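Local coordinates for GGDEF and EAL domain-containing protein (Vibrio cholerae O1 str. 2010EL-1786, PDB 6PWK), which binds the second messenger cyclic di-GMP and, as a LapD receptor, probably relays its level to the control of large adhesins in biofilm formation, at residues G276-P281 / H315-F320; E348-Y353 / H381-T386; V354-L359 / T387-V392. All blocks are in the same frame, centred on the assembly; numbering follows the deposited sequence.

Interaction 1: G276-P281 / H315-F320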
loop_
_atom_site.group_PDB
_atom_site.type_symbol
_atom_site.label_atom_id
_atom_site.label_comp_id
_atom_site.label_asym_id
_atom_site.label_seq_id
_atom_site.Cartn_x
_atom_site.Cartn_y
_atom_site.Cartn_z
ATOM N N GLY A 276 -8.468 -3.048 -8.362
ATOM C CA GLY A 276 -7.387 -2.086 -8.241
ATOM C C GLY A 276 -7.814 -0.648 -8.442
ATOM O O GLY A 276 -7.116 0.266 -7.989
ATOM N N SER A 277 -8.944 -0.422 -9.113
ATOM C CA SER A 277 -9.449 0.937 -9.276
ATOM C C SER A 277 -10.153 1.422 -8.013
ATOM O O SER A 277 -10.043 2.599 -7.652
ATOM C CB SER A 277 -10.395 1.004 -10.475
ATOM O OG SER A 277 -9.762 0.524 -11.649
ATOM N N ILE A 278 -10.867 0.525 -7.328
ATOM C CA ILE A 278 -11.629 0.909 -6.145
ATOM C C ILE A 278 -10.705 1.239 -4.976
ATOM O O ILE A 278 -11.028 2.096 -4.141
ATOM C CB ILE A 278 -12.637 -0.209 -5.807
ATOM C CG1 ILE A 278 -13.913 -0.017 -6.630
ATOM C CG2 ILE A 278 -12.943 -0.268 -4.315
ATOM C CD1 ILE A 278 -14.876 -1.171 -6.544
ATOM N N SER A 279 -9.541 0.597 -4.905
ATOM C CA SER A 279 -8.553 0.903 -3.878
ATOM C C SER A 279 -7.714 2.134 -4.211
ATOM O O SER A 279 -6.719 2.394 -3.525
ATOM C CB SER A 279 -7.642 -0.307 -3.650
ATOM O OG SER A 279 -7.069 -0.754 -4.865
ATOM N N GLN A 280 -8.094 2.891 -5.244
ATOM C CA GLN A 280 -7.407 4.120 -5.607
ATOM C C GLN A 280 -8.253 5.304 -5.161
ATOM O O GLN A 280 -9.309 5.556 -5.761
ATOM C CB GLN A 280 -7.164 4.174 -7.114
ATOM C CG GLN A 280 -5.753 4.580 -7.519
ATOM C CD GLN A 280 -4.714 3.528 -7.177
ATOM O OE1 GLN A 280 -5.029 2.345 -7.048
ATOM N NE2 GLN A 280 -3.466 3.957 -7.027
ATOM N N PRO A 281 -7.849 6.048 -4.128
ATOM C CA PRO A 281 -8.701 7.149 -3.646
ATOM C C PRO A 281 -8.930 8.245 -4.674
ATOM O O PRO A 281 -9.964 8.924 -4.616
ATOM C CB PRO A 281 -7.936 7.670 -2.421
ATOM C CG PRO A 281 -6.521 7.240 -2.645
ATOM C CD PRO A 281 -6.615 5.915 -3.338
ATOM N N HIS A 315 -13.555 -1.228 3.083
ATOM C CA HIS A 315 -13.584 0.198 3.382
ATOM C C HIS A 315 -13.392 1.041 2.129
ATOM O O HIS A 315 -14.086 2.047 1.949
ATOM C CB HIS A 315 -12.528 0.519 4.437
ATOM C CG HIS A 315 -12.657 -0.311 5.676
ATOM N ND1 HIS A 315 -11.736 -1.272 6.029
ATOM C CD2 HIS A 315 -13.617 -0.342 6.630
ATOM C CE1 HIS A 315 -12.114 -1.850 7.154
ATOM N NE2 HIS A 315 -13.253 -1.303 7.540
ATOM N N TYR A 316 -12.459 0.654 1.253
ATOM C CA TYR A 316 -12.395 1.277 -0.065
ATOM C C TYR A 316 -13.711 1.103 -0.811
ATOM O O TYR A 316 -14.204 2.041 -1.448
ATOM C CB TYR A 316 -11.251 0.680 -0.886
ATOM C CG TYR A 316 -9.868 1.177 -0.533
ATOM C CD1 TYR A 316 -9.490 2.489 -0.791
ATOM C CD2 TYR A 316 -8.927 0.321 0.022
ATOM C CE1 TYR A 316 -8.219 2.939 -0.482
ATOM C CE2 TYR A 316 -7.657 0.761 0.331
ATOM C CZ TYR A 316 -7.308 2.070 0.078
ATOM O OH TYR A 316 -6.040 2.504 0.390
ATOM N N THR A 317 -14.293 -0.097 -0.740
ATOM C CA THR A 317 -15.527 -0.372 -1.466
ATOM C C THR A 317 -16.685 0.461 -0.928
ATOM O O THR A 317 -17.488 0.994 -1.703
ATOM C CB THR A 317 -15.857 -1.863 -1.389
ATOM O OG1 THR A 317 -14.689 -2.627 -1.717
ATOM C CG2 THR A 317 -16.972 -2.217 -2.359
ATOM N N ALA A 318 -16.788 0.587 0.398
ATOM C CA ALA A 318 -17.866 1.382 0.976
ATOM C C ALA A 318 -17.721 2.855 0.618
ATOM O O ALA A 318 -18.723 3.547 0.408
ATOM C CB ALA A 318 -17.902 1.198 2.493
ATOM N N LEU A 319 -16.484 3.354 0.544
ATOM C CA LEU A 319 -16.280 4.727 0.096
ATOM C C LEU A 319 -16.703 4.893 -1.357
ATOM O O LEU A 319 -17.295 5.912 -1.728
ATOM C CB LEU A 319 -14.816 5.134 0.280
ATOM C CG LEU A 319 -14.300 5.194 1.719
ATOM C CD1 LEU A 319 -12.855 5.666 1.751
ATOM C CD2 LEU A 319 -15.186 6.084 2.578
ATOM N N PHE A 320 -16.411 3.896 -2.195
ATOM C CA PHE A 320 -16.844 3.953 -3.587
ATOM C C PHE A 320 -18.358 3.830 -3.697
ATOM O O PHE A 320 -18.993 4.563 -4.465
ATOM C CB PHE A 320 -16.153 2.854 -4.394
ATOM C CG PHE A 320 -16.585 2.793 -5.830
ATOM C CD1 PHE A 320 -16.047 3.661 -6.765
ATOM C CD2 PHE A 320 -17.526 1.867 -6.248
ATOM C CE1 PHE A 320 -16.442 3.609 -8.088
ATOM C CE2 PHE A 320 -17.926 1.810 -7.569
ATOM C CZ PHE A 320 -17.382 2.682 -8.491
#
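S279 rests on the ring of Y316, with its CA 3.7 Å from the centroid of that ring and 18° off the normal, a CH-pi contact made over the face. Its carbonyl comes over a ring face too, S279 O standing 3.4 Å from Y316 CE1. A small residue suits this spot, the first to leave helix 275-278, because it lets the backbone itself approach the tyrosine.

The tight part of the contact is around I278, which uses both of its branches. CG1 sits over the face of F320, 4.2 Å from the ring centroid and displaced toward the rim, and the two side chains cross at about a right angle. CG2 reaches the backbone of helix 314-326, where it lies 3.8 Å from T317 N. I305 of strand 301-305 packs on I278, T317 and F320 and helps to bury this end.

Packing is looser toward partly exposed S279 and Y316. Buried P281 merely approaches the ring there, its CD 4.4 Å from Y316 CE1, and P281 and Y316 of the second subunit complete the packing.

The two segments share no hydrogen bond, and T317 OG1 bonds to E313 O, just before its helix. Dispersion and CH-pi contacts therefore join them, so the fit depends on the shapes of isoleucine and the two rings.

Interaction 2: E348-Y353 / H381-T386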
loop_
_atom_site.group_PDB
_atom_site.type_symbol
_atom_site.label_atom_id
_atom_site.label_comp_id
_atom_site.label_asym_id
_atom_site.label_seq_id
_atom_site.Cartn_x
_atom_site.Cartn_y
_atom_site.Cartn_z
ATOM N N GLU A 348 -24.594 -5.608 5.174
ATOM C CA GLU A 348 -24.119 -4.256 5.448
ATOM C C GLU A 348 -24.233 -3.359 4.221
ATOM O O GLU A 348 -24.657 -2.204 4.333
ATOM C CB GLU A 348 -22.670 -4.294 5.943
ATOM C CG GLU A 348 -22.129 -2.927 6.343
ATOM C CD GLU A 348 -20.615 -2.890 6.412
ATOM O OE1 GLU A 348 -20.072 -2.075 7.189
ATOM O OE2 GLU A 348 -19.966 -3.671 5.686
ATOM N N PHE A 349 -23.872 -3.871 3.044
ATOM C CA PHE A 349 -23.806 -3.044 1.846
ATOM C C PHE A 349 -25.145 -2.901 1.131
ATOM O O PHE A 349 -25.398 -1.853 0.525
ATOM C CB PHE A 349 -22.769 -3.611 0.873
ATOM C CG PHE A 349 -21.347 -3.338 1.278
ATOM C CD1 PHE A 349 -20.697 -4.161 2.183
ATOM C CD2 PHE A 349 -20.657 -2.259 0.749
ATOM C CE1 PHE A 349 -19.389 -3.912 2.556
ATOM C CE2 PHE A 349 -19.348 -2.004 1.116
ATOM C CZ PHE A 349 -18.713 -2.832 2.021
ATOM N N ARG A 350 -26.004 -3.920 1.185
ATOM C CA ARG A 350 -27.298 -3.908 0.511
ATOM C C ARG A 350 -27.159 -3.561 -0.970
ATOM O O ARG A 350 -27.622 -2.508 -1.408
ATOM C CB ARG A 350 -28.252 -2.916 1.178
ATOM C CG ARG A 350 -28.650 -3.252 2.606
ATOM C CD ARG A 350 -29.759 -4.281 2.644
ATOM N NE ARG A 350 -30.543 -4.176 3.870
ATOM C CZ ARG A 350 -30.196 -4.729 5.027
ATOM N NH1 ARG A 350 -29.074 -5.429 5.119
ATOM N NH2 ARG A 350 -30.971 -4.585 6.093
ATOM N N PRO A 351 -26.538 -4.422 -1.777
ATOM C CA PRO A 351 -26.404 -4.122 -3.206
ATOM C C PRO A 351 -27.753 -4.164 -3.902
ATOM O O PRO A 351 -28.701 -4.812 -3.452
ATOM C CB PRO A 351 -25.475 -5.222 -3.718
ATOM C CG PRO A 351 -25.690 -6.357 -2.780
ATOM C CD PRO A 351 -25.953 -5.736 -1.434
ATOM N N LYS A 352 -27.830 -3.448 -5.026
ATOM C CA LYS A 352 -29.059 -3.450 -5.814
ATOM C C LYS A 352 -29.324 -4.825 -6.413
ATOM O O LYS A 352 -30.480 -5.254 -6.512
ATOM C CB LYS A 352 -28.982 -2.392 -6.916
ATOM C CG LYS A 352 -30.259 -2.245 -7.731
ATOM C CD LYS A 352 -30.123 -1.149 -8.778
ATOM C CE LYS A 352 -31.463 -0.831 -9.421
ATOM N NZ LYS A 352 -31.372 0.328 -10.352
ATOM N N TYR A 353 -28.269 -5.530 -6.809
ATOM C CA TYR A 353 -28.407 -6.858 -7.386
ATOM C C TYR A 353 -27.188 -7.690 -7.021
ATOM O O TYR A 353 -26.182 -7.179 -6.524
ATOM C CB TYR A 353 -28.576 -6.797 -8.907
ATOM C CG TYR A 353 -27.377 -6.237 -9.637
ATOM C CD1 TYR A 353 -26.357 -7.069 -10.081
ATOM C CD2 TYR A 353 -27.267 -4.876 -9.888
ATOM C CE1 TYR A 353 -25.258 -6.561 -10.750
ATOM C CE2 TYR A 353 -26.173 -4.359 -10.559
ATOM C CZ TYR A 353 -25.173 -5.206 -10.987
ATOM O OH TYR A 353 -24.083 -4.696 -11.655
ATOM N N HIS A 381 -32.800 -12.514 -1.972
ATOM C CA HIS A 381 -34.210 -12.187 -2.174
ATOM C C HIS A 381 -34.888 -11.800 -0.867
ATOM O O HIS A 381 -35.745 -10.909 -0.849
ATOM C CB HIS A 381 -34.935 -13.362 -2.822
ATOM C CG HIS A 381 -34.560 -13.584 -4.253
ATOM N ND1 HIS A 381 -34.171 -14.815 -4.736
ATOM C CD2 HIS A 381 -34.515 -12.734 -5.305
ATOM C CE1 HIS A 381 -33.901 -14.712 -6.024
ATOM N NE2 HIS A 381 -34.102 -13.461 -6.395
ATOM N N ASN A 382 -34.529 -12.464 0.237
ATOM C CA ASN A 382 -35.096 -12.096 1.531
ATOM C C ASN A 382 -34.781 -10.649 1.882
ATOM O O ASN A 382 -35.578 -9.984 2.553
ATOM C CB ASN A 382 -34.580 -13.033 2.624
ATOM C CG ASN A 382 -35.129 -14.441 2.494
ATOM O OD1 ASN A 382 -36.166 -14.661 1.866
ATOM N ND2 ASN A 382 -34.437 -15.404 3.095
ATOM N N LEU A 383 -33.631 -10.147 1.439
ATOM C CA LEU A 383 -33.270 -8.747 1.601
ATOM C C LEU A 383 -33.794 -7.870 0.471
ATOM O O LEU A 383 -33.487 -6.674 0.445
ATOM C CB LEU A 383 -31.748 -8.605 1.701
ATOM C CG LEU A 383 -31.128 -9.020 3.035
ATOM C CD1 LEU A 383 -29.674 -9.414 2.853
ATOM C CD2 LEU A 383 -31.254 -7.891 4.042
ATOM N N GLY A 384 -34.574 -8.428 -0.451
ATOM C CA GLY A 384 -35.090 -7.654 -1.564
ATOM C C GLY A 384 -34.058 -7.322 -2.615
ATOM O O GLY A 384 -34.147 -6.269 -3.255
ATOM N N ILE A 385 -33.076 -8.197 -2.817
ATOM C CA ILE A 385 -31.984 -7.968 -3.753
ATOM C C ILE A 385 -32.184 -8.867 -4.964
ATOM O O ILE A 385 -32.390 -10.079 -4.823
ATOM C CB ILE A 385 -30.621 -8.224 -3.089
ATOM C CG1 ILE A 385 -30.407 -7.224 -1.952
ATOM C CG2 ILE A 385 -29.497 -8.143 -4.109
ATOM C CD1 ILE A 385 -29.170 -7.478 -1.145
ATOM N N THR A 386 -32.124 -8.271 -6.152
ATOM C CA THR A 386 -32.315 -9.020 -7.386
ATOM C C THR A 386 -31.138 -9.959 -7.622
ATOM O O THR A 386 -29.977 -9.555 -7.513
ATOM C CB THR A 386 -32.469 -8.058 -8.564
ATOM O OG1 THR A 386 -33.550 -7.152 -8.309
ATOM C CG2 THR A 386 -32.745 -8.822 -9.846
HETATM O O HOH W 1 -33.628 -4.689 -5.269
#
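Y353 and T386 pair as a parallel beta bridge with their CA atoms 4.5 Å apart, at the point where two segments converge with directions that differ by 23°. The bridge is a modest one: T386 N gives a weak hydrogen bond of 3.5 Å to K352 O, and Y353 CA adds a CA-H...O contact of 3.1 Å to T386 O. Just before it the backbones are further apart, and a water bridges them, donating to G384 O at 2.6 Å and more weakly to K352 O. Both segments have just left helices. G384 closes helix 367-382 in a Schellman motif, whose positive phi glycine adopts readily, and R350 likewise takes positive phi after helix 345-349.

I385 fills the middle of the contact. Its CD1 meets P351 CD at 3.7 Å, while CG1 lies 3.3 Å from P351 O and CG2 turns to Y353 CA. A beta-branched residue fits the extended chain here, and P351, a rigid apolar ring, meets it with CD and CG.

Toward the exposed end, L383 CD2 sits 3.4 Å above the plane of the R350 guanidinium, over its centre. The arginine chain bends at chi2 (-81°), and its NH1 is hydrogen-bonded to N347 OD1, which helps to hold the flat group.

Y353 OH bonds to E304 OE2, K352 NZ to H302 NE2. Because E304 is a magnesium ligand, Y353 belongs to the second shell of the metal site. The arrangement is that of two neighbouring parallel strands beginning side by side in a beta-alpha-beta crossover, the repeating connection of the TIM-barrel-like EAL domain.

Interaction 3: V354-L359 / T387-V392. With C2E (9,9'-[(2R,3R,3aS,5S,7aR,9R,10R,10aS,12S,14aR)-3,5,10,12-tetrahydroxy-5,12-dioxidooctahydro-2H,7H-difuro[3,2-d:3',2'-j][1,3,7,9,2,8]tetraoxadiphosphacyclododecine-2,9-diyl]bis(2-amino-1,9-dihydro-6H-purin-6-one)), chain C.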
loop_
_atom_site.group_PDB
_atom_site.type_symbol
_atom_site.label_atom_id
_atom_site.label_comp_id
_atom_site.label_asym_id
_atom_site.label_seq_id
_atom_site.Cartn_x
_atom_site.Cartn_y
_atom_site.Cartn_z
ATOM N N VAL A 354 -27.292 -8.989 -7.281
ATOM C CA VAL A 354 -26.170 -9.912 -7.167
ATOM C C VAL A 354 -26.136 -10.757 -8.432
ATOM O O VAL A 354 -27.123 -11.423 -8.768
ATOM C CB VAL A 354 -26.263 -10.798 -5.910
ATOM C CG1 VAL A 354 -25.937 -9.985 -4.667
ATOM C CG2 VAL A 354 -27.647 -11.420 -5.778
ATOM N N LYS A 355 -25.020 -10.703 -9.151
ATOM C CA LYS A 355 -24.813 -11.523 -10.337
ATOM C C LYS A 355 -24.020 -12.756 -9.921
ATOM O O LYS A 355 -22.884 -12.636 -9.455
ATOM C CB LYS A 355 -24.085 -10.739 -11.428
ATOM C CG LYS A 355 -24.188 -11.360 -12.811
ATOM C CD LYS A 355 -23.797 -10.365 -13.895
ATOM C CE LYS A 355 -24.711 -9.149 -13.883
ATOM N NZ LYS A 355 -24.409 -8.208 -14.998
ATOM N N LEU A 356 -24.629 -13.930 -10.075
ATOM C CA LEU A 356 -24.038 -15.160 -9.566
ATOM C C LEU A 356 -22.684 -15.433 -10.208
ATOM O O LEU A 356 -22.413 -15.031 -11.343
ATOM C CB LEU A 356 -24.973 -16.342 -9.819
ATOM C CG LEU A 356 -26.235 -16.426 -8.962
ATOM C CD1 LEU A 356 -27.163 -17.506 -9.493
ATOM C CD2 LEU A 356 -25.868 -16.698 -7.515
ATOM N N ASP A 357 -21.824 -16.115 -9.456
ATOM C CA ASP A 357 -20.581 -16.628 -10.012
ATOM C C ASP A 357 -20.895 -17.570 -11.166
ATOM O O ASP A 357 -21.745 -18.458 -11.045
ATOM C CB ASP A 357 -19.782 -17.351 -8.923
ATOM C CG ASP A 357 -18.392 -17.763 -9.379
ATOM O OD1 ASP A 357 -18.050 -17.546 -10.561
ATOM O OD2 ASP A 357 -17.635 -18.303 -8.546
ATOM N N TYR A 358 -20.213 -17.369 -12.295
ATOM C CA TYR A 358 -20.491 -18.175 -13.477
ATOM C C TYR A 358 -20.113 -19.638 -13.295
ATOM O O TYR A 358 -20.500 -20.464 -14.128
ATOM C CB TYR A 358 -19.772 -17.595 -14.698
ATOM C CG TYR A 358 -18.290 -17.891 -14.786
ATOM C CD1 TYR A 358 -17.356 -17.070 -14.165
ATOM C CD2 TYR A 358 -17.823 -18.978 -15.517
ATOM C CE1 TYR A 358 -16.000 -17.333 -14.256
ATOM C CE2 TYR A 358 -16.472 -19.249 -15.612
ATOM C CZ TYR A 358 -15.566 -18.425 -14.980
ATOM O OH TYR A 358 -14.222 -18.692 -15.076
ATOM N N LEU A 359 -19.374 -19.976 -12.238
ATOM C CA LEU A 359 -19.091 -21.372 -11.937
ATOM C C LEU A 359 -20.324 -22.134 -11.472
ATOM O O LEU A 359 -20.267 -23.364 -11.371
ATOM C CB LEU A 359 -17.989 -21.469 -10.881
ATOM C CG LEU A 359 -16.601 -21.009 -11.329
ATOM C CD1 LEU A 359 -15.599 -21.144 -10.196
ATOM C CD2 LEU A 359 -16.150 -21.806 -12.541
ATOM N N THR A 387 -31.435 -11.215 -7.940
ATOM C CA THR A 387 -30.411 -12.192 -8.279
ATOM C C THR A 387 -30.344 -12.363 -9.790
ATOM O O THR A 387 -31.375 -12.427 -10.467
ATOM C CB THR A 387 -30.687 -13.546 -7.622
ATOM O OG1 THR A 387 -31.918 -14.079 -8.125
ATOM C CG2 THR A 387 -30.777 -13.394 -6.114
ATOM N N ILE A 388 -29.124 -12.437 -10.313
ATOM C CA ILE A 388 -28.883 -12.553 -11.746
ATOM C C ILE A 388 -27.966 -13.745 -11.980
ATOM O O ILE A 388 -26.851 -13.787 -11.447
ATOM C CB ILE A 388 -28.263 -11.274 -12.331
ATOM C CG1 ILE A 388 -29.147 -10.060 -12.032
ATOM C CG2 ILE A 388 -28.028 -11.430 -13.827
ATOM C CD1 ILE A 388 -28.595 -8.752 -12.558
ATOM N N ALA A 389 -28.434 -14.710 -12.767
ATOM C CA ALA A 389 -27.580 -15.805 -13.201
ATOM C C ALA A 389 -26.673 -15.335 -14.330
ATOM O O ALA A 389 -27.058 -14.507 -15.159
ATOM C CB ALA A 389 -28.415 -17.000 -13.656
ATOM N N SER A 390 -25.458 -15.874 -14.360
ATOM C CA SER A 390 -24.399 -15.349 -15.209
ATOM C C SER A 390 -23.888 -16.416 -16.166
ATOM O O SER A 390 -23.703 -17.576 -15.781
ATOM C CB SER A 390 -23.236 -14.813 -14.361
ATOM O OG SER A 390 -22.184 -14.321 -15.172
ATOM N N ARG A 391 -23.662 -16.003 -17.416
ATOM C CA ARG A 391 -23.012 -16.830 -18.435
ATOM C C ARG A 391 -23.786 -18.124 -18.694
ATOM O O ARG A 391 -23.221 -19.217 -18.750
ATOM C CB ARG A 391 -21.553 -17.105 -18.056
ATOM C CG ARG A 391 -20.616 -15.997 -18.526
ATOM C CD ARG A 391 -19.560 -15.583 -17.511
ATOM N NE ARG A 391 -18.314 -16.329 -17.661
ATOM C CZ ARG A 391 -17.114 -15.839 -17.367
ATOM N NH1 ARG A 391 -16.993 -14.598 -16.916
ATOM N NH2 ARG A 391 -16.032 -16.586 -17.534
ATOM N N VAL A 392 -25.096 -17.981 -18.873
ATOM C CA VAL A 392 -25.971 -19.113 -19.164
ATOM C C VAL A 392 -25.890 -19.416 -20.656
ATOM O O VAL A 392 -26.201 -18.559 -21.493
ATOM C CB VAL A 392 -27.415 -18.819 -18.737
ATOM C CG1 VAL A 392 -28.247 -20.094 -18.771
ATOM C CG2 VAL A 392 -27.445 -18.190 -17.354
HETATM P P1 C2E C . -17.382 -10.818 -16.491
HETATM O O2P C2E C . -17.963 -9.821 -15.526
HETATM O O1P C2E C . -17.739 -12.163 -15.922
HETATM O "O5'" C2E C . -18.135 -10.768 -17.944
HETATM C "C5'" C2E C . -18.643 -11.954 -18.459
HETATM C "C4'" C2E C . -17.572 -12.508 -19.439
HETATM O "O4'" C2E C . -17.926 -13.677 -19.885
HETATM C "C3'" C2E C . -17.488 -11.644 -20.710
HETATM O "O3'" C2E C . -16.354 -11.993 -21.342
HETATM C "C2'" C2E C . -18.675 -12.201 -21.510
HETATM O "O2'" C2E C . -18.551 -11.818 -22.945
HETATM C "C1'" C2E C . -18.415 -13.473 -21.409
HETATM N N9 C2E C . -19.449 -14.461 -21.583
HETATM C C8 C2E C . -20.537 -13.657 -21.489
HETATM N N7 C2E C . -21.625 -14.458 -21.624
HETATM C C5 C2E C . -21.217 -15.711 -21.785
HETATM C C6 C2E C . -21.936 -17.058 -21.978
HETATM O O6 C2E C . -23.118 -17.134 -22.019
HETATM N N1 C2E C . -21.170 -18.259 -22.120
HETATM C C2 C2E C . -19.730 -18.241 -22.081
HETATM N N2 C2E C . -18.900 -19.434 -22.218
HETATM N N3 C2E C . -19.084 -16.953 -21.893
HETATM C C4 C2E C . -19.868 -15.700 -21.748
HETATM P P11 C2E C . -15.406 -10.688 -21.731
HETATM O O21 C2E C . -15.921 -9.727 -22.770
HETATM O O11 C2E C . -14.133 -11.253 -22.308
HETATM O O5A C2E C . -15.084 -10.060 -20.239
HETATM C C5A C2E C . -14.171 -10.841 -19.517
HETATM C C4A C2E C . -13.839 -10.175 -18.243
HETATM O O4A C2E C . -13.156 -9.088 -18.483
HETATM C C3A C2E C . -15.243 -9.708 -17.437
HETATM O O3A C2E C . -15.726 -10.821 -16.549
HETATM C C2A C2E C . -14.932 -8.734 -16.765
HETATM O O2A C2E C . -14.444 -9.171 -15.409
HETATM C C1A C2E C . -13.745 -8.007 -17.605
HETATM N N91 C2E C . -14.226 -7.015 -18.317
HETATM C C81 C2E C . -14.856 -7.038 -19.502
HETATM N N71 C2E C . -15.144 -5.757 -19.801
HETATM C C51 C2E C . -14.698 -4.980 -18.818
HETATM C C61 C2E C . -14.738 -3.471 -18.606
HETATM O O61 C2E C . -15.247 -2.800 -19.431
HETATM N N11 C2E C . -14.173 -2.878 -17.433
HETATM C C21 C2E C . -13.557 -3.708 -16.436
HETATM N N21 C2E C . -12.983 -3.101 -15.244
HETATM N N31 C2E C . -13.527 -5.156 -16.648
HETATM C C41 C2E C . -14.118 -5.766 -17.877
#
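The guanidinium of R391 lies flat on the ring of Y358, centres 3.4 Å apart and planes at 15°, a cation-pi stack with NH2 over the ring centre. Two bends, at chi2 (137°) and chi3 (92°), give the arginine its folded course. Its opposite face receives O4' of cyclic di-GMP, 3.0 Å above the plane. At the edge, R391 NH1 makes a weak hydrogen bond of 2.7 Å to the phosphate oxygen O1P, while R391 CG packs on the guanine, 3.3 Å from C4. Arginine thus offers charge, flatness and apolar length together; Y358 backs it, its OH bonded to E167 OE1.

K355 bends at chi3, and its CE passes 4.0 Å from I388 CG2. This apolar stem carries NZ to salt bridges with E218 and E304, both magnesium ligands. Between the strands, L356 N donates to I388 O at 2.6 Å, and I388 N to V354 O.

Strand 353-356 runs parallel between strands 330-336 and 386-389, and the latter continues the sheet to 408-409. V354, L356 and T387 pack against helix 367-382, A389 against helix 395-402.

All three contacts belong to the EAL domain. Interaction 1 closes before the others open; the segments of interactions 2 and 3 alternate along the chain, because they are successive levels of one strand pair, 353-356 with 386-389, joined by helix 367-382. Their centres are about 15 Å apart, and the backbone ladder continues through T386 O and V354 N, 2.8 Å apart, a probable hydrogen bond. Interaction 1, between the end of helix 275-278 and helix 314-326, lies about 20 Å from interaction 2 and about 23 Å from interaction 3, centre to centre, and touches interaction 2 where A318 meets F349. Interaction 3 touches cyclic di-GMP directly through R391, while interactions 1 and 2 both have residues at the second subunit.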